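Putative prolyl-tRNA synthetase (Leishmania major, PDB 5XIL) probably joins L-proline to tRNA(Pro) at the expense of ATP, releasing AMP and diphosphate, for use in protein synthesis. Local coordinates at residues 372-377 with 400-405. Residues are numbered along the deposited sequence; the frame is centred on the assembly and turned at random.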
ATOM      1  N   VAL A 372      30.869   7.399   4.270  1.00 14.42           N
ATOM      2  CA  VAL A 372      29.557   8.039   4.406  1.00 13.48           C
ATOM      3  C   VAL A 372      29.268   8.949   3.214  1.00 13.76           C
ATOM      4  O   VAL A 372      30.047   9.875   2.905  1.00 13.24           O
ATOM      5  CB  VAL A 372      29.514   8.893   5.679  1.00 14.69           C
ATOM      6  CG1 VAL A 372      28.166   9.452   5.902  1.00 15.28           C
ATOM      7  CG2 VAL A 372      29.961   8.069   6.863  1.00 16.95           C
ATOM      8  N   ARG A 373      28.216   8.628   2.457  1.00 12.87           N
ATOM      9  CA  ARG A 373      27.941   9.298   1.227  1.00 11.81           C
ATOM     10  C   ARG A 373      27.659  10.836   1.360  1.00 12.31           C
ATOM     11  O   ARG A 373      28.190  11.648   0.567  1.00 12.00           O
ATOM     12  CB  ARG A 373      26.783   8.636   0.514  1.00 12.53           C
ATOM     13  CG  ARG A 373      26.326   9.327  -0.786  1.00 12.25           C
ATOM     14  CD  ARG A 373      27.327   9.345  -1.897  1.00 13.07           C
ATOM     15  NE  ARG A 373      26.799  10.028  -3.067  1.00 13.57           N
ATOM     16  CZ  ARG A 373      26.827  11.325  -3.268  1.00 14.12           C
ATOM     17  NH1 ARG A 373      27.472  12.157  -2.428  1.00 15.15           N
ATOM     18  NH2 ARG A 373      26.256  11.787  -4.342  1.00 14.05           N
ATOM     19  N   HIS A 374      26.860  11.241   2.299  1.00 13.04           N
ATOM     20  CA  HIS A 374      26.459  12.648   2.324  1.00 13.34           C
ATOM     21  C   HIS A 374      27.655  13.549   2.648  1.00 14.67           C
ATOM     22  O   HIS A 374      27.752  14.583   2.084  1.00 15.02           O
ATOM     23  CB  HIS A 374      25.282  12.884   3.264  1.00 14.18           C
ATOM     24  CG  HIS A 374      25.636  12.832   4.709  1.00 15.06           C
ATOM     25  ND1 HIS A 374      25.896  13.964   5.442  1.00 15.09           N
ATOM     26  CD2 HIS A 374      25.786  11.786   5.557  1.00 15.13           C
ATOM     27  CE1 HIS A 374      26.163  13.617   6.686  1.00 15.93           C
ATOM     28  NE2 HIS A 374      26.125  12.302   6.775  1.00 15.93           N
ATOM     29  N   SER A 375      28.551  13.101   3.538  1.00 15.52           N
ATOM     30  CA  SER A 375      29.608  13.940   4.119  1.00 16.14           C
ATOM     31  C   SER A 375      30.973  13.605   3.541  1.00 17.63           C
ATOM     32  O   SER A 375      31.864  14.429   3.622  1.00 16.95           O
ATOM     33  CB  SER A 375      29.659  13.786   5.641  1.00 17.39           C
ATOM     34  OG  SER A 375      30.020  12.452   5.925  1.00 17.41           O
ATOM     35  N   GLY A 376      31.130  12.426   2.943  1.00 16.74           N
ATOM     36  CA  GLY A 376      32.405  11.955   2.474  1.00 20.05           C
ATOM     37  C   GLY A 376      33.273  11.505   3.615  1.00 20.80           C
ATOM     38  O   GLY A 376      34.401  11.106   3.415  1.00 22.66           O
ATOM     39  N   ALA A 377      32.752  11.458   4.813  1.00 19.53           N
ATOM     40  CA  ALA A 377      33.563  11.021   5.945  1.00 20.89           C
ATOM     41  C   ALA A 377      33.873   9.530   5.887  1.00 24.93           C
ATOM     42  O   ALA A 377      33.146   8.757   5.284  1.00 21.11           O
ATOM     43  CB  ALA A 377      32.855  11.345   7.217  1.00 21.71           C
ATOM     44  N   ALA A 400      20.021  12.540  10.688  1.00 12.58           N
ATOM     45  CA  ALA A 400      20.109  13.750  11.459  1.00 12.35           C
ATOM     46  C   ALA A 400      20.958  14.811  10.782  1.00 12.29           C
ATOM     47  O   ALA A 400      20.594  16.001  10.786  1.00 11.23           O
ATOM     48  CB  ALA A 400      20.598  13.493  12.910  1.00 12.70           C
ATOM     49  N   GLN A 401      22.087  14.421  10.263  1.00 11.76           N
ATOM     50  CA  GLN A 401      22.980  15.337   9.641  1.00 12.57           C
ATOM     51  C   GLN A 401      22.428  15.918   8.331  1.00 12.41           C
ATOM     52  O   GLN A 401      22.589  17.082   8.038  1.00 11.55           O
ATOM     53  CB  GLN A 401      24.339  14.671   9.468  1.00 15.05           C
ATOM     54  CG  GLN A 401      25.001  14.361  10.811  1.00 19.32           C
ATOM     55  CD  GLN A 401      26.411  13.816  10.700  1.00 26.56           C
ATOM     56  OE1 GLN A 401      27.207  14.330   9.988  1.00 39.34           O
ATOM     57  NE2 GLN A 401      26.712  12.812  11.464  1.00 32.81           N
ATOM     58  N   MET A 402      21.790  15.067   7.552  1.00 10.82           N
ATOM     59  CA  MET A 402      21.238  15.529   6.286  1.00 10.67           C
ATOM     60  C   MET A 402      20.151  16.553   6.544  1.00 10.45           C
ATOM     61  O   MET A 402      20.034  17.545   5.772  1.00 10.44           O
ATOM     62  CB  MET A 402      20.630  14.331   5.503  1.00 10.97           C
ATOM     63  CG  MET A 402      21.670  13.437   4.872  1.00 10.66           C
ATOM     64  SD  MET A 402      20.954  12.041   3.993  1.00 11.93           S
ATOM     65  CE  MET A 402      20.147  12.932   2.620  1.00 14.04           C
ATOM     66  N   TYR A 403      19.320  16.273   7.528  1.00 11.10           N
ATOM     67  CA  TYR A 403      18.213  17.163   7.907  1.00 11.23           C
ATOM     68  C   TYR A 403      18.805  18.488   8.365  1.00 12.53           C
ATOM     69  O   TYR A 403      18.372  19.564   7.925  1.00  9.85           O
ATOM     70  CB  TYR A 403      17.308  16.544   8.927  1.00 10.89           C
ATOM     71  CG  TYR A 403      16.242  17.489   9.371  1.00 12.24           C
ATOM     72  CD1 TYR A 403      15.149  17.772   8.538  1.00 13.76           C
ATOM     73  CD2 TYR A 403      16.368  18.205  10.548  1.00 13.28           C
ATOM     74  CE1 TYR A 403      14.194  18.719   8.918  1.00 13.79           C
ATOM     75  CE2 TYR A 403      15.468  19.200  10.892  1.00 14.22           C
ATOM     76  CZ  TYR A 403      14.350  19.412  10.075  1.00 14.82           C
ATOM     77  OH  TYR A 403      13.423  20.349  10.418  1.00 15.27           O
ATOM     78  N   ALA A 404      19.810  18.404   9.236  1.00 12.60           N
ATOM     79  CA  ALA A 404      20.435  19.617   9.781  1.00 14.25           C
ATOM     80  C   ALA A 404      21.056  20.497   8.733  1.00 14.31           C
ATOM     81  O   ALA A 404      20.861  21.735   8.765  1.00 14.82           O
ATOM     82  CB  ALA A 404      21.455  19.252  10.936  1.00 15.20           C
ATOM     83  N   ARG A 405      21.753  19.911   7.767  1.00 13.75           N
ATOM     84  CA  ARG A 405      22.410  20.626   6.738  1.00 15.92           C
ATOM     85  C   ARG A 405      21.325  21.323   5.833  1.00 14.21           C
ATOM     86  O   ARG A 405      21.470  22.489   5.478  1.00 12.81           O
ATOM     87  CB  ARG A 405      23.256  19.701   5.884  1.00 17.88           C
ATOM     88  CG  ARG A 405      23.812  20.260   4.583  1.00 25.98           C
ATOM     89  CD  ARG A 405      25.052  21.114   4.817  1.00 33.48           C
ATOM     90  NE  ARG A 405      25.529  21.779   3.589  1.00 47.41           N
ATOM     91  CZ  ARG A 405      26.262  22.900   3.563  1.00 54.35           C
ATOM     92  NH1 ARG A 405      26.610  23.503   4.689  1.00 58.75           N
ATOM     93  NH2 ARG A 405      26.637  23.436   2.398  1.00 63.19           N
TER
HETATM   94  O   HOH W   1      29.300  12.404   8.471  1.00 25.59           O
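The CA atoms of His374 and Met402 are the nearest pair across the two segments, 7.2 Å apart, where the turn 372-377 meets the flank of helix 387-412. The turn links strands 367-372 and 378-382. Val372 N to Ala377 O and Gly376 N to Val372 O close it, while Ser375 OG accepts from Ala377 N at 3.1 Å in an ST turn.

No direct hydrogen bond crosses to the helix; the imidazole of His374 does most of the work. With chi1 at 74°, its CG sits between the backbone N and carbonyl carbon, and the ring reaches across to Gln401 and Met402. Met402 lays CG over one ring face, 4.0 Å from His374 CG, with its SD farther off and oblique to the ring. The Gln401 side chain crosses that of His374 nearly at right angles: His374 CE1 is 3.5 Å from Gln401 CB, and Gln401 OE1 lies at the ring edge, in its plane, with the amide turned 86° from the imidazole. A water donates to Gln401 OE1 at 3.2 Å and also bonds Ser375 OG, bridging turn and helix.

Val283 and Val398 also touch His374. Side-chain packing and one bridging water thus join the beta-hairpin turn at the edge of the five-stranded mixed sheet of the anticodon-binding domain to the long helix that follows it.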